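Local structure of beta-Ala-His dipeptidase (Homo sapiens, 3DLJ) at residues 218-224 and 392-398; 284-288 and 316-321. The protein hydrolyses the peptide bond of Xaa-His dipeptides, most actively carnosine and anserine, as a secreted metallodipeptidase that binds two zinc ions per subunit. All coordinates share one frame; numbering follows the deposited sequence.

How the contacts relate
From the N terminus, the chain first meets contact 1 in residues 218-224, on the long broken strand 216-232. After the rest of that strand, strand 238-239 and helix 250-258, it reaches contact 2, which closes a short loop between helix 282-289 and the end of helix 312-320. Strands 324-331 and 346-355 and helix 361-377 follow, and residues 392-398 come back to close contact 1, so the small loop lies wholly within the large one. Contact 1 joins two strands of one mixed sheet, whereas contact 2 joins two helices beside it. They meet at Arg222, which hydrogen-bonds to Gly426 O and Tyr322 O and packs against His318 O and Trp320 O.

Contact 1: 218-224 and 392-398; sequences TYGTRGN and GLHPWIA
A chi1 of 166° carries the Trp396 indole away from its own backbone N and back along strand 216-232, while Thr221, at chi1 60°, turns OG1 to within 3.4 Å of Trp396 CB and sets CG2 near Trp396 CE3. The far end of the indole, CZ3, reaches the carbonyl carbon of Tyr219 at 3.4 Å. Strands 216-232 and 384-397 are antiparallel neighbours in the mixed sheet, and Thr221 and Trp396 form a hydrogen-bonded pair: Thr221 N donates to Trp396 O at 2.8 Å, and the return bond, Trp396 N to Thr221 O, is weak at 3.3 Å. One end of the ladder is fixed by Ala398 N, which donates to Tyr219 O at 2.6 Å. Toward the other, Asn224 and Leu393 exchange a pair of backbone bonds. Between the two paired stretches, Pro395 brings CB to 3.3 Å from Thr221 O. Here Gly223 CA comes to 3.0 Å from Leu393 O, too close for a side chain aimed at that strand. On the opposite face from Thr221 and Trp396, Ile397 CD1 lies 3.9 Å from Tyr219 CD1, the two side chains running the same way. Helix 430-438 backs the indole through Ala432 and Gln436, and Pro395 O accepts from Lys433 NZ. Arg222 bonds instead through its backbone with Ser427, and through NE and NH1 to Gly426 O and Tyr322 O. The cross-strand bonding thus falls into two runs, an antiparallel ladder interrupted at Arg222-Gly223 and His394-Pro395.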
loop_
_atom_site.group_PDB
_atom_site.type_symbol
_atom_site.label_atom_id
_atom_site.label_comp_id
_atom_site.label_asym_id
_atom_site.label_seq_id
_atom_site.Cartn_x
_atom_site.Cartn_y
_atom_site.Cartn_z
ATOM N N THR A 218 -2.842 9.182 -9.458
ATOM C CA THR A 218 -2.948 9.508 -8.038
ATOM C C THR A 218 -1.849 10.487 -7.646
ATOM O O THR A 218 -0.667 10.242 -7.900
ATOM C CB THR A 218 -2.903 8.214 -7.197
ATOM O OG1 THR A 218 -3.901 7.298 -7.696
ATOM C CG2 THR A 218 -3.132 8.488 -5.692
ATOM N N TYR A 219 -2.239 11.609 -7.044
ATOM C CA TYR A 219 -1.302 12.701 -6.770
ATOM C C TYR A 219 -1.251 13.130 -5.303
ATOM O O TYR A 219 -0.521 14.070 -4.959
ATOM C CB TYR A 219 -1.622 13.922 -7.640
ATOM C CG TYR A 219 -2.912 14.632 -7.277
ATOM C CD1 TYR A 219 -2.922 15.696 -6.352
ATOM C CD2 TYR A 219 -4.121 14.264 -7.875
ATOM C CE1 TYR A 219 -4.107 16.347 -6.025
ATOM C CE2 TYR A 219 -5.300 14.914 -7.561
ATOM C CZ TYR A 219 -5.287 15.953 -6.641
ATOM O OH TYR A 219 -6.462 16.588 -6.335
ATOM N N GLY A 220 -2.032 12.464 -4.459
ATOM C CA GLY A 220 -1.991 12.728 -3.033
ATOM C C GLY A 220 -2.402 11.543 -2.209
ATOM O O GLY A 220 -3.233 10.754 -2.637
ATOM N N THR A 221 -1.810 11.422 -1.021
ATOM C CA THR A 221 -2.084 10.313 -0.104
ATOM C C THR A 221 -2.327 10.821 1.327
ATOM O O THR A 221 -1.890 11.890 1.688
ATOM C CB THR A 221 -0.909 9.270 -0.075
ATOM O OG1 THR A 221 0.296 9.919 0.348
ATOM C CG2 THR A 221 -0.674 8.634 -1.441
ATOM N N ARG A 222 -2.997 10.039 2.165
ATOM C CA ARG A 222 -3.124 10.444 3.558
ATOM C C ARG A 222 -1.888 10.030 4.358
ATOM O O ARG A 222 -1.167 9.140 3.955
ATOM C CB ARG A 222 -4.396 9.876 4.183
ATOM C CG ARG A 222 -5.673 10.481 3.640
ATOM C CD ARG A 222 -6.816 10.292 4.629
ATOM N NE ARG A 222 -7.345 8.941 4.512
ATOM C CZ ARG A 222 -8.550 8.543 4.894
ATOM N NH1 ARG A 222 -9.444 9.386 5.456
ATOM N NH2 ARG A 222 -8.858 7.285 4.686
ATOM N N GLY A 223 -1.639 10.716 5.474
ATOM C CA GLY A 223 -0.705 10.240 6.483
ATOM C C GLY A 223 -1.348 9.168 7.351
ATOM O O GLY A 223 -2.478 8.720 7.085
ATOM N N ASN A 224 -0.618 8.736 8.382
ATOM C CA ASN A 224 -1.159 7.778 9.336
ATOM C C ASN A 224 -0.540 7.876 10.728
ATOM O O ASN A 224 0.601 8.289 10.883
ATOM C CB ASN A 224 -1.087 6.323 8.815
ATOM C CG ASN A 224 -2.172 5.426 9.451
ATOM O OD1 ASN A 224 -3.029 5.908 10.188
ATOM N ND2 ASN A 224 -2.137 4.142 9.161
ATOM N N GLY A 392 3.935 7.055 12.596
ATOM C CA GLY A 392 3.452 8.418 12.419
ATOM C C GLY A 392 3.994 9.063 11.162
ATOM O O GLY A 392 5.147 9.466 11.105
ATOM N N LEU A 393 3.169 9.130 10.128
ATOM C CA LEU A 393 3.623 9.636 8.836
ATOM C C LEU A 393 2.753 10.778 8.367
ATOM O O LEU A 393 1.531 10.726 8.483
ATOM C CB LEU A 393 3.636 8.521 7.789
ATOM C CG LEU A 393 4.283 7.173 8.163
ATOM C CD1 LEU A 393 4.191 6.217 7.001
ATOM C CD2 LEU A 393 5.755 7.265 8.652
ATOM N N HIS A 394 3.394 11.808 7.840
ATOM C CA HIS A 394 2.692 12.933 7.254
ATOM C C HIS A 394 2.104 12.570 5.891
ATOM O O HIS A 394 2.576 11.640 5.234
ATOM C CB HIS A 394 3.626 14.149 7.154
ATOM C CG HIS A 394 3.891 14.817 8.467
ATOM N ND1 HIS A 394 2.985 15.676 9.058
ATOM C CD2 HIS A 394 4.946 14.737 9.313
ATOM C CE1 HIS A 394 3.481 16.110 10.207
ATOM N NE2 HIS A 394 4.670 15.555 10.385
ATOM N N PRO A 395 1.043 13.285 5.470
ATOM C CA PRO A 395 0.502 13.080 4.124
ATOM C C PRO A 395 1.434 13.580 3.026
ATOM O O PRO A 395 2.351 14.368 3.273
ATOM C CB PRO A 395 -0.802 13.878 4.138
ATOM C CG PRO A 395 -0.690 14.796 5.234
ATOM C CD PRO A 395 0.266 14.277 6.234
ATOM N N TRP A 396 1.196 13.106 1.818
ATOM C CA TRP A 396 2.024 13.441 0.694
ATOM C C TRP A 396 1.126 13.964 -0.415
ATOM O O TRP A 396 0.005 13.482 -0.604
ATOM C CB TRP A 396 2.807 12.204 0.251
ATOM C CG TRP A 396 3.486 12.303 -1.124
ATOM C CD1 TRP A 396 4.779 12.692 -1.384
ATOM C CD2 TRP A 396 2.909 11.975 -2.394
ATOM N NE1 TRP A 396 5.031 12.638 -2.734
ATOM C CE2 TRP A 396 3.901 12.202 -3.378
ATOM C CE3 TRP A 396 1.649 11.516 -2.798
ATOM C CZ2 TRP A 396 3.666 11.974 -4.751
ATOM C CZ3 TRP A 396 1.420 11.288 -4.155
ATOM C CH2 TRP A 396 2.422 11.519 -5.115
ATOM N N ILE A 397 1.640 14.964 -1.126
ATOM C CA ILE A 397 1.001 15.565 -2.294
ATOM C C ILE A 397 2.044 15.799 -3.381
ATOM O O ILE A 397 3.140 16.311 -3.102
ATOM C CB ILE A 397 0.341 16.922 -1.943
ATOM C CG1 ILE A 397 -0.645 17.355 -3.033
ATOM C CG2 ILE A 397 1.401 18.001 -1.675
ATOM C CD1 ILE A 397 -2.080 16.912 -2.764
ATOM N N ALA A 398 1.714 15.421 -4.615
ATOM C CA ALA A 398 2.546 15.767 -5.758
ATOM C C ALA A 398 2.032 17.048 -6.397
ATOM O O ALA A 398 0.891 17.466 -6.158
ATOM C CB ALA A 398 2.570 14.639 -6.775
#

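Contact 2: 284-288 and 316-321; sequences EINTY and LMHLWR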
loop_
_atom_site.group_PDB
_atom_site.type_symbol
_atom_site.label_atom_id
_atom_site.label_comp_id
_atom_site.label_asym_id
_atom_site.label_seq_id
_atom_site.Cartn_x
_atom_site.Cartn_y
_atom_site.Cartn_z
ATOM N N GLU A 284 -12.103 23.806 -3.842
ATOM C CA GLU A 284 -11.887 22.418 -3.471
ATOM C C GLU A 284 -13.125 21.577 -3.720
ATOM O O GLU A 284 -13.033 20.513 -4.323
ATOM C CB GLU A 284 -11.459 22.305 -2.019
ATOM C CG GLU A 284 -10.994 20.910 -1.698
ATOM C CD GLU A 284 -10.416 20.774 -0.316
ATOM O OE1 GLU A 284 -10.394 21.784 0.416
ATOM O OE2 GLU A 284 -9.973 19.653 0.028
ATOM N N ILE A 285 -14.278 22.061 -3.264
ATOM C CA ILE A 285 -15.550 21.396 -3.531
ATOM C C ILE A 285 -15.718 21.109 -5.041
ATOM O O ILE A 285 -16.131 20.018 -5.438
ATOM C CB ILE A 285 -16.735 22.221 -2.972
ATOM C CG1 ILE A 285 -16.755 22.152 -1.433
ATOM C CG2 ILE A 285 -18.073 21.697 -3.511
ATOM C CD1 ILE A 285 -17.449 23.343 -0.747
ATOM N N ASN A 286 -15.367 22.087 -5.868
ATOM C CA ASN A 286 -15.494 21.970 -7.321
ATOM C C ASN A 286 -14.664 20.841 -7.941
ATOM O O ASN A 286 -15.143 20.118 -8.805
ATOM C CB ASN A 286 -15.189 23.307 -7.984
ATOM C CG ASN A 286 -16.387 24.254 -7.967
ATOM O OD1 ASN A 286 -17.475 23.893 -7.516
ATOM N ND2 ASN A 286 -16.191 25.475 -8.477
ATOM N N THR A 287 -13.431 20.703 -7.470
ATOM C CA THR A 287 -12.543 19.601 -7.808
ATOM C C THR A 287 -13.184 18.225 -7.568
ATOM O O THR A 287 -13.007 17.313 -8.377
ATOM C CB THR A 287 -11.209 19.749 -7.004
ATOM O OG1 THR A 287 -10.510 20.924 -7.450
ATOM C CG2 THR A 287 -10.311 18.561 -7.165
ATOM N N TYR A 288 -13.917 18.084 -6.466
ATOM C CA TYR A 288 -14.627 16.848 -6.144
ATOM C C TYR A 288 -15.831 16.596 -7.026
ATOM O O TYR A 288 -16.078 15.463 -7.431
ATOM C CB TYR A 288 -14.996 16.802 -4.656
ATOM C CG TYR A 288 -13.798 16.494 -3.803
ATOM C CD1 TYR A 288 -12.991 17.506 -3.289
ATOM C CD2 TYR A 288 -13.446 15.182 -3.548
ATOM C CE1 TYR A 288 -11.862 17.196 -2.519
ATOM C CE2 TYR A 288 -12.357 14.866 -2.788
ATOM C CZ TYR A 288 -11.557 15.862 -2.278
ATOM O OH TYR A 288 -10.464 15.480 -1.530
ATOM N N LEU A 316 -15.847 10.871 -1.180
ATOM C CA LEU A 316 -14.473 11.064 -1.652
ATOM C C LEU A 316 -13.646 11.932 -0.715
ATOM O O LEU A 316 -12.488 11.598 -0.423
ATOM C CB LEU A 316 -14.463 11.641 -3.072
ATOM C CG LEU A 316 -14.903 10.689 -4.190
ATOM C CD1 LEU A 316 -14.803 11.399 -5.518
ATOM C CD2 LEU A 316 -14.059 9.440 -4.192
ATOM N N MET A 317 -14.251 13.020 -0.230
ATOM C CA MET A 317 -13.615 13.891 0.752
ATOM C C MET A 317 -13.289 13.181 2.067
ATOM O O MET A 317 -12.223 13.422 2.664
ATOM C CB MET A 317 -14.473 15.116 1.040
ATOM C CG MET A 317 -14.557 16.114 -0.103
ATOM S SD MET A 317 -15.400 17.596 0.465
ATOM C CE MET A 317 -15.890 18.321 -1.121
ATOM N N HIS A 318 -14.188 12.313 2.519
ATOM C CA HIS A 318 -13.925 11.579 3.758
ATOM C C HIS A 318 -12.809 10.534 3.649
ATOM O O HIS A 318 -12.141 10.218 4.632
ATOM C CB HIS A 318 -15.222 11.063 4.400
ATOM C CG HIS A 318 -15.911 12.125 5.190
ATOM N ND1 HIS A 318 -16.768 13.042 4.618
ATOM C CD2 HIS A 318 -15.793 12.483 6.491
ATOM C CE1 HIS A 318 -17.172 13.899 5.538
ATOM N NE2 HIS A 318 -16.592 13.585 6.682
ATOM N N LEU A 319 -12.602 10.068 2.424
ATOM C CA LEU A 319 -11.487 9.219 2.031
ATOM C C LEU A 319 -10.168 9.978 1.836
ATOM O O LEU A 319 -9.084 9.462 2.167
ATOM C CB LEU A 319 -11.841 8.533 0.701
ATOM C CG LEU A 319 -12.854 7.393 0.671
ATOM C CD1 LEU A 319 -12.856 6.718 -0.705
ATOM C CD2 LEU A 319 -12.527 6.367 1.797
ATOM N N TRP A 320 -10.249 11.191 1.300
ATOM C CA TRP A 320 -9.048 11.865 0.822
ATOM C C TRP A 320 -8.548 13.035 1.659
ATOM O O TRP A 320 -7.347 13.280 1.721
ATOM C CB TRP A 320 -9.237 12.346 -0.617
ATOM C CG TRP A 320 -9.502 11.267 -1.633
ATOM C CD1 TRP A 320 -9.358 9.901 -1.474
ATOM C CD2 TRP A 320 -9.924 11.469 -2.982
ATOM N NE1 TRP A 320 -9.688 9.256 -2.632
ATOM C CE2 TRP A 320 -10.042 10.192 -3.577
ATOM C CE3 TRP A 320 -10.217 12.619 -3.755
ATOM C CZ2 TRP A 320 -10.440 10.024 -4.907
ATOM C CZ3 TRP A 320 -10.619 12.455 -5.069
ATOM C CH2 TRP A 320 -10.728 11.161 -5.634
ATOM N N ARG A 321 -9.467 13.766 2.271
ATOM C CA ARG A 321 -9.126 15.074 2.844
ATOM C C ARG A 321 -9.704 15.342 4.243
ATOM O O ARG A 321 -9.499 16.414 4.821
ATOM C CB ARG A 321 -9.443 16.208 1.841
ATOM C CG ARG A 321 -10.926 16.424 1.510
ATOM C CD ARG A 321 -11.599 17.368 2.532
ATOM N NE ARG A 321 -11.048 18.728 2.491
ATOM C CZ ARG A 321 -10.970 19.557 3.538
ATOM N NH1 ARG A 321 -11.380 19.177 4.743
ATOM N NH2 ARG A 321 -10.467 20.773 3.392
#
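Met317 CG sits almost squarely over the Tyr288 ring, 3.5 Å from its centroid and 3° off the normal, a CH-pi contact; SD, higher above the same face and 4.7 Å from the centroid, adds a Met-aromatic one. Met317 CE lies between the Tyr288 ring at CD1 and Ile285 CG1. At the ring's edge Leu316 CB approaches Tyr288 CD2 at 3.7 Å, and Tyr288 CE2 comes to 3.3 Å from Trp320 CE3, the two aromatics meeting rim to rim with planes 39° apart. Tyr288 OH lies 3.2 Å from Arg321 CG. Arg321, the first residue to leave helical geometry after helix 312-320, bends at chi2 and chi3 and takes Glu284 side-on. Its NE points straight at OE2 of Glu284, 2.8 Å away and in the guanidinium plane though well above the carboxylate's own, while NH2 of Arg321 meets OE1 of Glu284 on the syn side at 3.1 Å. Replacing Arg321 by alanine is likely to leave the Glu284 carboxylate without its partner and open a gap beside the Tyr288 hydroxyl. Farther out, Val278 O takes a further bond from Arg321 NH2, Leu280 touches both Ile285 and Met317, and Trp320 rests on Ile423 and Arg424 of strand 421-425. The segments 284-288 and 316-320, whose axes lie at 109°, are thus joined by apolar packing about the Tyr288 ring, with a two-pronged salt bridge from the residue that follows the second helix, whose buried guanidinium is probably balanced by the glutamate's charge.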